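Local coordinates for putative branched-chain amino acid ABC transporter, periplasmic branched-chain amino acid-binding protein (Pseudomonas protegens Pf-5, PDB 4RU0), which probably binds branched-chain amino acids or a related small solute in the periplasm, as a leucine-binding-family partner of an ABC importer, at residues 115-120 with 134-139; 140-145 with 150-155; 144-149 with 430-435; 156-161 with 422-427; 185-190 with 195-200. All coordinates share one frame; numbering follows the deposited sequence.

Interaction 1: residues 115-120 with 134-139. With GOL (glycerol), chain D.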
# COMPACT_ATOMS: atom_id res chain seq x y z
N PRO A 115 6.35 -2.40 11.59
CA PRO A 115 6.74 -3.12 12.81
C PRO A 115 5.57 -3.39 13.76
O PRO A 115 5.51 -4.46 14.37
CB PRO A 115 7.76 -2.17 13.47
CG PRO A 115 8.25 -1.30 12.36
CD PRO A 115 7.07 -1.11 11.47
N ALA A 116 4.67 -2.42 13.89
CA ALA A 116 3.49 -2.61 14.72
C ALA A 116 2.60 -3.71 14.13
O ALA A 116 2.13 -4.58 14.85
CB ALA A 116 2.70 -1.31 14.86
N ALA A 117 2.39 -3.65 12.82
CA ALA A 117 1.52 -4.61 12.15
C ALA A 117 2.04 -6.03 12.29
O ALA A 117 1.28 -6.96 12.54
CB ALA A 117 1.36 -4.25 10.69
N TYR A 118 3.35 -6.19 12.11
CA TYR A 118 3.98 -7.50 12.24
C TYR A 118 3.77 -8.07 13.64
O TYR A 118 3.40 -9.23 13.80
CB TYR A 118 5.47 -7.39 11.92
CG TYR A 118 6.14 -8.73 11.68
CD1 TYR A 118 6.06 -9.35 10.44
CD2 TYR A 118 6.85 -9.36 12.69
CE1 TYR A 118 6.67 -10.56 10.21
CE2 TYR A 118 7.47 -10.59 12.47
CZ TYR A 118 7.38 -11.19 11.23
OH TYR A 118 7.98 -12.40 11.00
N ALA A 119 3.99 -7.23 14.65
CA ALA A 119 3.90 -7.67 16.04
C ALA A 119 2.47 -7.98 16.47
O ALA A 119 2.25 -8.81 17.36
CB ALA A 119 4.49 -6.60 16.96
N LEU A 120 1.50 -7.34 15.83
CA LEU A 120 0.10 -7.45 16.24
C LEU A 120 -0.64 -8.64 15.63
O LEU A 120 -1.73 -8.97 16.06
CB LEU A 120 -0.65 -6.17 15.88
CG LEU A 120 -0.44 -4.92 16.73
CD1 LEU A 120 -1.19 -3.76 16.10
CD2 LEU A 120 -0.91 -5.17 18.15
N LEU A 134 -2.26 -1.79 3.91
CA LEU A 134 -2.39 -1.52 2.50
C LEU A 134 -1.01 -1.37 1.89
O LEU A 134 -0.24 -0.54 2.29
CB LEU A 134 -3.21 -0.26 2.30
CG LEU A 134 -3.74 0.18 0.95
CD1 LEU A 134 -4.71 -0.82 0.38
CD2 LEU A 134 -4.42 1.52 1.08
N GLY A 135 -0.71 -2.21 0.91
CA GLY A 135 0.58 -2.22 0.26
C GLY A 135 1.79 -2.57 1.10
O GLY A 135 2.89 -2.15 0.81
N TYR A 136 1.59 -3.34 2.14
CA TYR A 136 2.68 -3.71 3.02
C TYR A 136 2.26 -4.90 3.86
O TYR A 136 1.22 -5.43 3.65
CB TYR A 136 3.20 -2.53 3.82
CG TYR A 136 2.41 -2.11 5.03
CD1 TYR A 136 1.30 -1.33 4.92
CD2 TYR A 136 2.83 -2.45 6.29
CE1 TYR A 136 0.60 -0.92 6.03
CE2 TYR A 136 2.14 -2.05 7.40
CZ TYR A 136 1.02 -1.29 7.26
OH TYR A 136 0.35 -0.91 8.37
N GLY A 137 3.13 -5.37 4.73
CA GLY A 137 2.77 -6.46 5.63
C GLY A 137 3.15 -7.84 5.10
O GLY A 137 3.91 -7.95 4.14
N ARG A 138 2.62 -8.88 5.74
CA ARG A 138 2.96 -10.25 5.38
C ARG A 138 2.36 -10.66 4.04
O ARG A 138 1.13 -10.71 3.90
CB ARG A 138 2.48 -11.21 6.46
CG ARG A 138 2.95 -10.86 7.87
CD ARG A 138 2.19 -11.68 8.89
NE ARG A 138 2.68 -11.51 10.25
CZ ARG A 138 3.67 -12.23 10.79
NH1 ARG A 138 4.03 -12.01 12.05
NH2 ARG A 138 4.28 -13.17 10.07
N THR A 139 3.20 -10.97 3.06
CA THR A 139 2.68 -11.37 1.76
C THR A 139 1.92 -12.69 1.85
O THR A 139 0.92 -12.89 1.16
CB THR A 139 3.81 -11.48 0.68
OG1 THR A 139 4.77 -12.46 1.08
CG2 THR A 139 4.51 -10.14 0.50
C1 GOL D . 8.06 -14.75 14.52
O1 GOL D . 8.41 -13.36 14.67
C2 GOL D . 7.24 -15.12 13.28
O2 GOL D . 6.12 -14.25 13.08
C3 GOL D . 8.09 -15.37 12.04
O3 GOL D . 7.39 -16.05 10.97
O HOH W 1 1.29 -8.73 10.50
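Arg138 lays its guanidinium group flat over one face of the Tyr118 ring, the planes 15° apart and the centres separated by 3.9 Å. NH1 sits over the middle of the ring, and the stack also qualifies as cation-pi. The arginine chain, extended from CG to NE (chi2 168°, chi3 174°), meets the tyrosine side chain at about a right angle. Hydrogen bonds add to the stack: Arg138 NH1 reaches Tyr118 O in a weak bond of 3.3 Å, and NE gives to a water that in turn donates to Ala117 O. NH1 also gives to O2 of a glycerol, probably a crystallisation molecule, at 3.2 Å and at the edge of the guanidinium plane. A leucine at Arg138 would probably leave the Tyr118 ring without its cationic cover and the water with one partner fewer. The apolar part is small, with Ala117 CB 4.0 Å from Tyr136 CE2; the hydroxyl of Tyr136 is bonded to the backbone N of Gly113. The side chain of Tyr136 comes within about 4 Å of the bound polyether, and Trp269 of that pocket is hydrogen-bonded to Gly135 O. The arrangement thus joins helix 114-126 to a loop bordering the ligand cleft of a periplasmic binding protein.

Interaction 2: residues 140-145 with 150-155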
# COMPACT_ATOMS: atom_id res chain seq x y z
N GLU A 140 2.37 -13.59 2.71
CA GLU A 140 1.70 -14.88 2.86
C GLU A 140 0.31 -14.73 3.47
O GLU A 140 -0.49 -15.66 3.44
CB GLU A 140 2.55 -15.85 3.69
CG GLU A 140 2.78 -15.45 5.13
CD GLU A 140 3.95 -14.50 5.29
OE1 GLU A 140 4.52 -14.09 4.25
OE2 GLU A 140 4.30 -14.17 6.45
N ALA A 141 -0.00 -13.55 4.01
CA ALA A 141 -1.33 -13.31 4.54
C ALA A 141 -2.34 -13.09 3.41
O ALA A 141 -3.52 -12.84 3.66
CB ALA A 141 -1.33 -12.12 5.49
N THR A 142 -1.87 -13.20 2.17
CA THR A 142 -2.77 -13.26 1.03
C THR A 142 -3.69 -14.47 1.19
O THR A 142 -4.88 -14.40 0.87
CB THR A 142 -2.00 -13.36 -0.30
OG1 THR A 142 -1.10 -12.26 -0.43
CG2 THR A 142 -2.97 -13.35 -1.48
N ASP A 143 -3.13 -15.56 1.69
CA ASP A 143 -3.89 -16.78 1.95
C ASP A 143 -4.66 -16.65 3.26
O ASP A 143 -4.14 -16.97 4.33
CB ASP A 143 -2.97 -18.00 1.99
CG ASP A 143 -3.72 -19.33 1.98
OD1 ASP A 143 -4.94 -19.35 2.24
OD2 ASP A 143 -3.08 -20.37 1.72
N GLY A 144 -5.90 -16.19 3.18
CA GLY A 144 -6.71 -15.99 4.37
C GLY A 144 -7.16 -17.27 5.05
O GLY A 144 -7.80 -17.20 6.10
N THR A 145 -6.82 -18.43 4.49
CA THR A 145 -7.14 -19.69 5.17
C THR A 145 -6.15 -19.90 6.30
O THR A 145 -6.43 -20.65 7.24
CB THR A 145 -7.10 -20.91 4.22
OG1 THR A 145 -5.75 -21.14 3.77
CG2 THR A 145 -8.02 -20.70 3.03
N ASN A 150 -5.71 -11.12 9.00
CA ASN A 150 -4.63 -10.30 8.46
C ASN A 150 -4.85 -10.03 6.97
O ASN A 150 -4.94 -10.97 6.18
CB ASN A 150 -3.28 -10.98 8.70
CG ASN A 150 -2.11 -10.02 8.59
OD1 ASN A 150 -2.06 -9.19 7.69
ND2 ASN A 150 -1.17 -10.14 9.52
N PHE A 151 -4.93 -8.76 6.59
CA PHE A 151 -5.27 -8.39 5.22
C PHE A 151 -4.26 -7.44 4.56
O PHE A 151 -4.36 -6.22 4.70
CB PHE A 151 -6.66 -7.72 5.18
CG PHE A 151 -7.80 -8.66 5.49
CD1 PHE A 151 -8.56 -9.21 4.47
CD2 PHE A 151 -8.12 -8.97 6.80
CE1 PHE A 151 -9.62 -10.06 4.75
CE2 PHE A 151 -9.17 -9.82 7.09
CZ PHE A 151 -9.92 -10.37 6.06
N PRO A 152 -3.32 -7.98 3.81
CA PRO A 152 -2.39 -7.13 3.07
C PRO A 152 -3.05 -6.69 1.76
O PRO A 152 -2.76 -7.19 0.70
CB PRO A 152 -1.23 -8.06 2.79
CG PRO A 152 -1.87 -9.37 2.64
CD PRO A 152 -3.07 -9.40 3.53
N VAL A 153 -3.97 -5.75 1.88
CA VAL A 153 -4.87 -5.36 0.81
C VAL A 153 -4.29 -4.61 -0.38
O VAL A 153 -3.43 -3.76 -0.24
CB VAL A 153 -6.08 -4.57 1.33
CG1 VAL A 153 -7.24 -4.74 0.39
CG2 VAL A 153 -6.48 -5.07 2.69
N MSE A 154 -4.83 -4.94 -1.54
CA MSE A 154 -4.55 -4.30 -2.81
C MSE A 154 -3.26 -4.67 -3.48
O MSE A 154 -3.29 -5.08 -4.65
CB MSE A 154 -4.58 -2.81 -2.58
CG MSE A 154 -5.36 -2.14 -3.69
SE MSE A 154 -5.69 -0.31 -3.13
CE MSE A 154 -7.51 -0.65 -2.52
N LEU A 155 -2.13 -4.49 -2.83
CA LEU A 155 -0.89 -4.88 -3.43
C LEU A 155 0.10 -5.47 -2.47
O LEU A 155 0.55 -4.80 -1.58
CB LEU A 155 -0.28 -3.67 -4.14
CG LEU A 155 0.85 -3.97 -5.12
CD1 LEU A 155 0.34 -4.81 -6.27
CD2 LEU A 155 1.48 -2.70 -5.61
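Ala141 points its methyl group at the segment 150-155, where it is met by two differently turned side chains. On one hand is the amide of Asn150: CB of Ala141 lies 3.7 Å from Asn150 OD1 and nearly as close to CG and CB, so the whole side chain runs past the methyl. With CG of Asn150 anti to the backbone N (chi1 -161°), the amide is carried alongside Ala141, while its ND2 is spent on Ser121 OG. On the other hand is the ring of Pro152, which faces the 3-10 turn through CD and CG. CD stands 3.8 Å from Ala141 CB and 3.5 Å from Ala141 O, and CG lies 3.9 Å from Thr142 N. A glycine at Pro152 would probably open a gap beside the Ala141 carbonyl and let the turn around it relax. No hydrogen bond crosses the contact; the carbonyl oxygens of Ala141 and Asn150 are both acceptors, and Asn150 O is taken up by His391 ND1. Thr142 turns its hydroxyl to Thr139 O. Farther along, Asp143 OD1 accepts from Thr145 N in an Asx turn. Pro152 itself forms the centre of an inverse gamma turn, closed by a weak bond from Val153 N to Phe151 O, and this bend directly follows strand 150-151 of the small parallel pair with 131-132.

Interaction 3: residues 144-149 with 430-435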
# COMPACT_ATOMS: atom_id res chain seq x y z
N GLY A 144 -5.90 -16.19 3.18
CA GLY A 144 -6.71 -15.99 4.37
C GLY A 144 -7.16 -17.27 5.05
O GLY A 144 -7.80 -17.20 6.10
N THR A 145 -6.82 -18.43 4.49
CA THR A 145 -7.14 -19.69 5.17
C THR A 145 -6.15 -19.90 6.30
O THR A 145 -6.43 -20.65 7.24
CB THR A 145 -7.10 -20.91 4.22
OG1 THR A 145 -5.75 -21.14 3.77
CG2 THR A 145 -8.02 -20.70 3.03
N VAL A 146 -5.00 -19.24 6.21
CA VAL A 146 -3.98 -19.34 7.25
C VAL A 146 -3.96 -18.04 8.06
O VAL A 146 -3.61 -18.05 9.24
CB VAL A 146 -2.59 -19.63 6.64
CG1 VAL A 146 -1.50 -19.56 7.69
CG2 VAL A 146 -2.60 -21.00 5.97
N PHE A 147 -4.37 -16.95 7.43
CA PHE A 147 -4.40 -15.64 8.09
C PHE A 147 -5.80 -15.01 8.10
O PHE A 147 -6.03 -14.03 7.40
CB PHE A 147 -3.41 -14.69 7.42
CG PHE A 147 -1.98 -15.07 7.64
CD1 PHE A 147 -1.35 -15.97 6.81
CD2 PHE A 147 -1.27 -14.52 8.70
CE1 PHE A 147 -0.03 -16.31 7.01
CE2 PHE A 147 0.05 -14.85 8.91
CZ PHE A 147 0.67 -15.75 8.07
N PRO A 148 -6.71 -15.55 8.92
CA PRO A 148 -8.11 -15.12 8.96
C PRO A 148 -8.28 -13.62 9.18
O PRO A 148 -9.17 -13.02 8.58
CB PRO A 148 -8.69 -15.90 10.14
CG PRO A 148 -7.77 -17.04 10.35
CD PRO A 148 -6.42 -16.56 9.95
N TYR A 149 -7.45 -13.02 10.03
CA TYR A 149 -7.63 -11.62 10.40
C TYR A 149 -6.46 -10.71 10.02
O TYR A 149 -6.26 -9.65 10.61
CB TYR A 149 -7.91 -11.53 11.91
CG TYR A 149 -9.26 -12.11 12.24
CD1 TYR A 149 -9.40 -13.45 12.59
CD2 TYR A 149 -10.41 -11.33 12.16
CE1 TYR A 149 -10.64 -13.98 12.88
CE2 TYR A 149 -11.66 -11.86 12.44
CZ TYR A 149 -11.77 -13.18 12.80
OH TYR A 149 -13.01 -13.71 13.08
N ALA A 430 1.73 -22.11 4.00
CA ALA A 430 1.62 -23.46 4.54
C ALA A 430 2.76 -23.73 5.50
O ALA A 430 2.55 -24.35 6.55
CB ALA A 430 1.61 -24.49 3.42
N ALA A 431 3.95 -23.27 5.15
CA ALA A 431 5.10 -23.36 6.04
C ALA A 431 4.80 -22.67 7.36
O ALA A 431 5.10 -23.19 8.43
CB ALA A 431 6.33 -22.76 5.38
N PHE A 432 4.19 -21.49 7.27
CA PHE A 432 3.78 -20.73 8.44
C PHE A 432 2.74 -21.49 9.27
O PHE A 432 2.85 -21.56 10.49
CB PHE A 432 3.21 -19.36 8.03
CG PHE A 432 2.88 -18.47 9.19
CD1 PHE A 432 3.82 -17.57 9.67
CD2 PHE A 432 1.63 -18.50 9.78
CE1 PHE A 432 3.53 -16.74 10.74
CE2 PHE A 432 1.32 -17.67 10.86
CZ PHE A 432 2.27 -16.79 11.33
N ALA A 433 1.74 -22.04 8.60
CA ALA A 433 0.69 -22.80 9.28
C ALA A 433 1.27 -24.01 9.99
O ALA A 433 0.81 -24.41 11.06
CB ALA A 433 -0.39 -23.22 8.31
N LYS A 434 2.30 -24.59 9.39
CA LYS A 434 2.99 -25.73 9.97
C LYS A 434 3.79 -25.29 11.19
O LYS A 434 3.70 -25.91 12.25
CB LYS A 434 3.91 -26.38 8.93
CG LYS A 434 4.79 -27.48 9.48
CD LYS A 434 5.56 -28.17 8.36
CE LYS A 434 6.71 -29.01 8.90
NZ LYS A 434 6.27 -29.92 9.99
N GLU A 435 4.55 -24.21 11.03
CA GLU A 435 5.40 -23.71 12.10
C GLU A 435 4.59 -23.26 13.31
O GLU A 435 4.92 -23.59 14.45
CB GLU A 435 6.26 -22.55 11.58
CG GLU A 435 7.27 -22.02 12.59
CD GLU A 435 7.97 -20.75 12.12
OE1 GLU A 435 7.78 -20.36 10.94
OE2 GLU A 435 8.70 -20.14 12.93
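Phe147 drives the CZ end of its ring against one face of Phe432, and this is where the contact is tightest. CZ stands 3.3 Å above the Phe432 plane, offset toward the rim, and comes within 3.4 Å of Phe432 CD2. The two side chains cross at about a right angle, yet the ring planes are inclined by only 36°, with centroids 4.6 Å apart, so the pair is oblique. Placing CG of Phe432 opposite its own backbone N (chi1 -175°) sends the ring off the helix toward the loop. Next to the rings, Val146 sets both methyls against Ala433: CG1 and CG2 each lie 3.9 Å from Ala433 CB, and CG1 also touches Phe432 CD2. Val146, Phe147 and Ala433 are buried, and Phe147 is backed by Glu140 and Ala141. The contact loosens toward the helix surface. Ala430 turns its methyl away from the loop, Lys434 and Glu435 extend from the exposed side of the helix, and Phe432 remains partly exposed, with a glycerol about 4 Å from its side chain and Arg138 beside it. No hydrogen bond joins the two segments. Close by, Arg441 from beyond the helix bonds Gly144 O. This is hydrophobic helix-on-loop packing, in which the C-terminal helix 418-435 covers the loop leading into strand 150-151.

Interaction 4: residues 156-161 with 422-427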
# COMPACT_ATOMS: atom_id res chain seq x y z
N THR A 156 0.49 -6.70 -2.70
CA THR A 156 1.63 -7.27 -2.00
C THR A 156 2.88 -7.10 -2.82
O THR A 156 2.82 -6.94 -4.02
CB THR A 156 1.45 -8.75 -1.69
OG1 THR A 156 1.41 -9.49 -2.91
CG2 THR A 156 0.18 -8.98 -0.92
N PHE A 157 4.02 -7.14 -2.17
CA PHE A 157 5.30 -7.04 -2.86
C PHE A 157 5.49 -8.15 -3.90
O PHE A 157 6.20 -7.96 -4.89
CB PHE A 157 6.44 -7.05 -1.85
CG PHE A 157 6.44 -5.87 -0.93
CD1 PHE A 157 6.33 -4.58 -1.44
CD2 PHE A 157 6.51 -6.04 0.45
CE1 PHE A 157 6.32 -3.48 -0.59
CE2 PHE A 157 6.50 -4.94 1.30
CZ PHE A 157 6.40 -3.66 0.78
N TYR A 158 4.85 -9.30 -3.69
CA TYR A 158 4.91 -10.36 -4.69
C TYR A 158 4.21 -9.91 -5.97
O TYR A 158 4.77 -10.01 -7.06
CB TYR A 158 4.29 -11.66 -4.17
CG TYR A 158 5.23 -12.50 -3.34
CD1 TYR A 158 6.26 -11.92 -2.62
CD2 TYR A 158 5.09 -13.89 -3.28
CE1 TYR A 158 7.12 -12.69 -1.85
CE2 TYR A 158 5.95 -14.67 -2.52
CZ TYR A 158 6.97 -14.06 -1.81
OH TYR A 158 7.83 -14.82 -1.04
N SER A 159 2.98 -9.42 -5.83
CA SER A 159 2.25 -8.89 -6.98
C SER A 159 2.97 -7.71 -7.61
O SER A 159 2.95 -7.55 -8.83
CB SER A 159 0.84 -8.48 -6.58
OG SER A 159 0.08 -9.59 -6.13
N GLU A 160 3.59 -6.88 -6.78
CA GLU A 160 4.30 -5.70 -7.28
C GLU A 160 5.40 -6.11 -8.24
O GLU A 160 5.59 -5.49 -9.28
CB GLU A 160 4.88 -4.88 -6.13
CG GLU A 160 5.40 -3.52 -6.59
CD GLU A 160 6.24 -2.83 -5.54
OE1 GLU A 160 6.84 -3.53 -4.68
OE2 GLU A 160 6.31 -1.58 -5.56
N ALA A 161 6.12 -7.17 -7.88
CA ALA A 161 7.16 -7.72 -8.74
C ALA A 161 6.57 -8.07 -10.10
O ALA A 161 7.12 -7.69 -11.13
CB ALA A 161 7.80 -8.94 -8.11
N ARG A 422 0.92 -17.60 -7.31
CA ARG A 422 0.15 -18.26 -6.25
C ARG A 422 0.83 -19.47 -5.58
O ARG A 422 0.69 -19.66 -4.38
CB ARG A 422 -1.22 -18.67 -6.78
CG ARG A 422 -2.17 -19.21 -5.72
CD ARG A 422 -2.64 -18.11 -4.76
NE ARG A 422 -3.14 -18.68 -3.51
CZ ARG A 422 -3.89 -18.02 -2.62
NH1 ARG A 422 -4.25 -16.76 -2.84
NH2 ARG A 422 -4.29 -18.64 -1.52
N PRO A 423 1.56 -20.30 -6.36
CA PRO A 423 2.23 -21.40 -5.65
C PRO A 423 3.26 -20.95 -4.61
O PRO A 423 3.42 -21.62 -3.59
CB PRO A 423 2.92 -22.17 -6.79
CG PRO A 423 2.04 -21.93 -7.97
CD PRO A 423 1.60 -20.50 -7.82
N LEU A 424 3.93 -19.83 -4.85
CA LEU A 424 4.86 -19.28 -3.87
C LEU A 424 4.12 -18.86 -2.61
O LEU A 424 4.60 -19.07 -1.50
CB LEU A 424 5.62 -18.08 -4.45
CG LEU A 424 6.62 -18.40 -5.55
CD1 LEU A 424 7.36 -17.13 -5.96
CD2 LEU A 424 7.58 -19.47 -5.08
N ILE A 425 2.96 -18.25 -2.80
CA ILE A 425 2.14 -17.82 -1.68
C ILE A 425 1.61 -19.03 -0.91
O ILE A 425 1.75 -19.08 0.32
CB ILE A 425 0.98 -16.94 -2.16
CG1 ILE A 425 1.52 -15.56 -2.55
CG2 ILE A 425 -0.10 -16.85 -1.08
CD1 ILE A 425 0.45 -14.54 -2.80
N ASP A 426 1.02 -19.98 -1.61
CA ASP A 426 0.51 -21.19 -0.97
C ASP A 426 1.59 -21.88 -0.14
O ASP A 426 1.36 -22.28 1.00
CB ASP A 426 -0.05 -22.18 -2.00
CG ASP A 426 -1.38 -21.72 -2.59
OD1 ASP A 426 -2.08 -20.92 -1.94
OD2 ASP A 426 -1.73 -22.18 -3.70
N GLU A 427 2.79 -21.99 -0.72
CA GLU A 427 3.92 -22.60 -0.04
C GLU A 427 4.29 -21.86 1.24
O GLU A 427 4.44 -22.47 2.31
CB GLU A 427 5.14 -22.66 -0.96
CG GLU A 427 6.39 -23.15 -0.26
CD GLU A 427 7.65 -22.43 -0.71
OE1 GLU A 427 7.97 -22.47 -1.92
OE2 GLU A 427 8.31 -21.81 0.16
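Tyr158 projects from the first turn of helix 157-172 toward helix 418-435 and lies against Leu424 and Ile425. Its CB points at the partner helix, and with CG anti to the carbonyl carbon (chi1 -84°) the CD2 side of the ring comes to the aliphatic side chains. The CD2 atom meets Ile425 CG1 at 4.0 Å, the two side chains sliding past each other in opposite directions. One atom further, CE2 rests 3.9 Å from Leu424 CB, and here the side chains cross at about a right angle. Both aliphatic groups approach the ring obliquely. The CE1 edge is turned to other neighbours: Thr139, the backbone of Glu195 and the ring of Pro199. At the tip, OH hydrogen-bonds Lys428 NZ, one turn on from Leu424, so the buried ring ends in a polar link to the very helix it packs against. Thr156 at the N-cap starts the helix, its OG1 accepting a weak but straight bond from Ser159 N (3.3 Å, 174°), while on the facing helix Arg422 NE and Asp426 OD1 form a salt bridge at 2.9 Å. Helix 197-207 completes the setting, touching Tyr158 through Pro199 and Leu424 through Leu202, so that three helices converge on the tyrosine.

Interaction 5: residues 185-190 with 195-200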
# COMPACT_ATOMS: atom_id res chain seq x y z
N THR A 185 17.67 -5.34 -9.52
CA THR A 185 16.90 -4.89 -8.37
C THR A 185 17.87 -4.40 -7.30
O THR A 185 18.68 -5.17 -6.77
CB THR A 185 15.99 -6.01 -7.81
OG1 THR A 185 15.02 -6.38 -8.80
CG2 THR A 185 15.26 -5.53 -6.56
N LEU A 186 17.78 -3.11 -7.01
CA LEU A 186 18.56 -2.48 -5.96
C LEU A 186 17.70 -2.35 -4.70
O LEU A 186 16.79 -1.51 -4.65
CB LEU A 186 19.06 -1.11 -6.41
CG LEU A 186 20.07 -0.42 -5.48
CD1 LEU A 186 21.33 -1.25 -5.41
CD2 LEU A 186 20.38 0.98 -5.97
N TYR A 187 17.95 -3.18 -3.70
CA TYR A 187 17.04 -3.26 -2.56
C TYR A 187 17.70 -2.99 -1.21
O TYR A 187 18.82 -3.46 -0.94
CB TYR A 187 16.34 -4.62 -2.51
CG TYR A 187 17.25 -5.80 -2.23
CD1 TYR A 187 17.48 -6.23 -0.92
CD2 TYR A 187 17.88 -6.49 -3.27
CE1 TYR A 187 18.32 -7.30 -0.66
CE2 TYR A 187 18.72 -7.57 -3.01
CZ TYR A 187 18.93 -7.97 -1.70
OH TYR A 187 19.76 -9.03 -1.44
N HIS A 188 16.99 -2.23 -0.39
CA HIS A 188 17.34 -2.04 1.01
C HIS A 188 17.47 -3.41 1.65
O HIS A 188 16.57 -4.23 1.55
CB HIS A 188 16.26 -1.21 1.71
CG HIS A 188 16.61 -0.80 3.10
ND1 HIS A 188 16.14 -1.46 4.21
CD2 HIS A 188 17.37 0.22 3.57
CE1 HIS A 188 16.60 -0.87 5.31
NE2 HIS A 188 17.35 0.15 4.94
N ASP A 189 18.61 -3.68 2.28
CA ASP A 189 18.83 -5.00 2.85
C ASP A 189 18.00 -5.14 4.13
O ASP A 189 18.45 -4.84 5.23
CB ASP A 189 20.32 -5.24 3.13
CG ASP A 189 20.62 -6.70 3.46
OD1 ASP A 189 19.96 -7.60 2.88
OD2 ASP A 189 21.52 -6.96 4.30
N SER A 190 16.77 -5.60 3.94
CA SER A 190 15.80 -5.76 5.02
C SER A 190 14.71 -6.72 4.54
O SER A 190 14.73 -7.11 3.37
CB SER A 190 15.19 -4.42 5.43
OG SER A 190 14.51 -3.82 4.34
N GLU A 195 11.84 -9.21 0.05
CA GLU A 195 10.55 -9.83 -0.25
C GLU A 195 10.40 -10.21 -1.71
O GLU A 195 9.75 -11.20 -2.02
CB GLU A 195 9.38 -8.91 0.14
CG GLU A 195 8.81 -9.16 1.53
CD GLU A 195 8.47 -10.62 1.80
OE1 GLU A 195 7.45 -11.11 1.27
OE2 GLU A 195 9.22 -11.27 2.54
N THR A 196 11.01 -9.43 -2.60
CA THR A 196 10.83 -9.65 -4.03
C THR A 196 11.82 -10.66 -4.61
O THR A 196 11.80 -10.91 -5.81
CB THR A 196 10.94 -8.33 -4.83
OG1 THR A 196 12.09 -7.59 -4.39
CG2 THR A 196 9.69 -7.49 -4.66
N LEU A 197 12.67 -11.23 -3.77
CA LEU A 197 13.65 -12.23 -4.23
C LEU A 197 12.97 -13.44 -4.85
O LEU A 197 13.30 -13.84 -5.97
CB LEU A 197 14.55 -12.67 -3.08
CG LEU A 197 15.60 -11.65 -2.66
CD1 LEU A 197 16.29 -12.08 -1.38
CD2 LEU A 197 16.63 -11.43 -3.77
N GLY A 198 12.03 -14.03 -4.13
CA GLY A 198 11.27 -15.16 -4.64
C GLY A 198 10.58 -14.93 -5.98
O GLY A 198 10.90 -15.61 -6.96
N PRO A 199 9.65 -13.96 -6.03
CA PRO A 199 8.88 -13.76 -7.27
C PRO A 199 9.75 -13.36 -8.46
O PRO A 199 9.48 -13.80 -9.58
CB PRO A 199 7.89 -12.65 -6.89
CG PRO A 199 8.48 -11.98 -5.71
CD PRO A 199 9.24 -13.04 -4.96
N LEU A 200 10.77 -12.54 -8.24
CA LEU A 200 11.63 -12.12 -9.35
C LEU A 200 12.41 -13.29 -9.92
O LEU A 200 12.65 -13.35 -11.12
CB LEU A 200 12.58 -11.00 -8.91
CG LEU A 200 11.85 -9.64 -8.85
CD1 LEU A 200 12.76 -8.54 -8.34
CD2 LEU A 200 11.28 -9.28 -10.21
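In the beta-alpha-beta crossover that links parallel strands 182-188 and 210-216, Thr185 and Tyr187 of the first strand face the start of helix 197-207. Thr185 and Leu200 reach toward each other tip to tip, CD1 of the leucine standing just 3.2 Å from Thr185 OG1, a close approach of methyl to hydroxyl. The threonine hydroxyl lies beside its own backbone N (chi1 -63°), which directs it at the leucine and leaves CG2 to face Thr196, 4.4 Å from that residue's OG1. Two residues along the strand, Tyr187 is touched more lightly: Leu197 CD2 approaches the ring obliquely and stays 4.5 Å from CE2. No hydrogen bond spans the two segments. The end of the strand has its own polar bracing. His188 ND1 and Ser190 OG share a nearly straight hydrogen bond of 2.9 Å, with the serine oxygen in the plane of the imidazole, and Ser190, at an N-cap, also accepts a weak bond from Gly193 N. His188 NE2 is bonded in turn to Asp218. Buried side chains of an inner strand thus meet a helix laid against one face of the sheet, the layered alpha/beta packing of a periplasmic binding protein lobe.

Interactions 1 and 2 close early in the chain, around the loop between strands 131-132 and 150-151. Interactions 3 and 4 also start in this region but close on helix 418-435, which brings the C-terminal end of the chain back against it; interaction 5 is nested inside 4, and 4 inside 3. Interactions 2 and 3 share Gly144 and Thr145, and their centres are 10 Å apart. Interactions 4 and 5, with centres 13 Å apart, touch where Tyr158 meets Glu195 and Pro199, and Thr139 and Glu195 probably hydrogen-bond between interactions 1 and 5. The contacts thus form a continuous run from the loop near the ligand to the seven-stranded sheet.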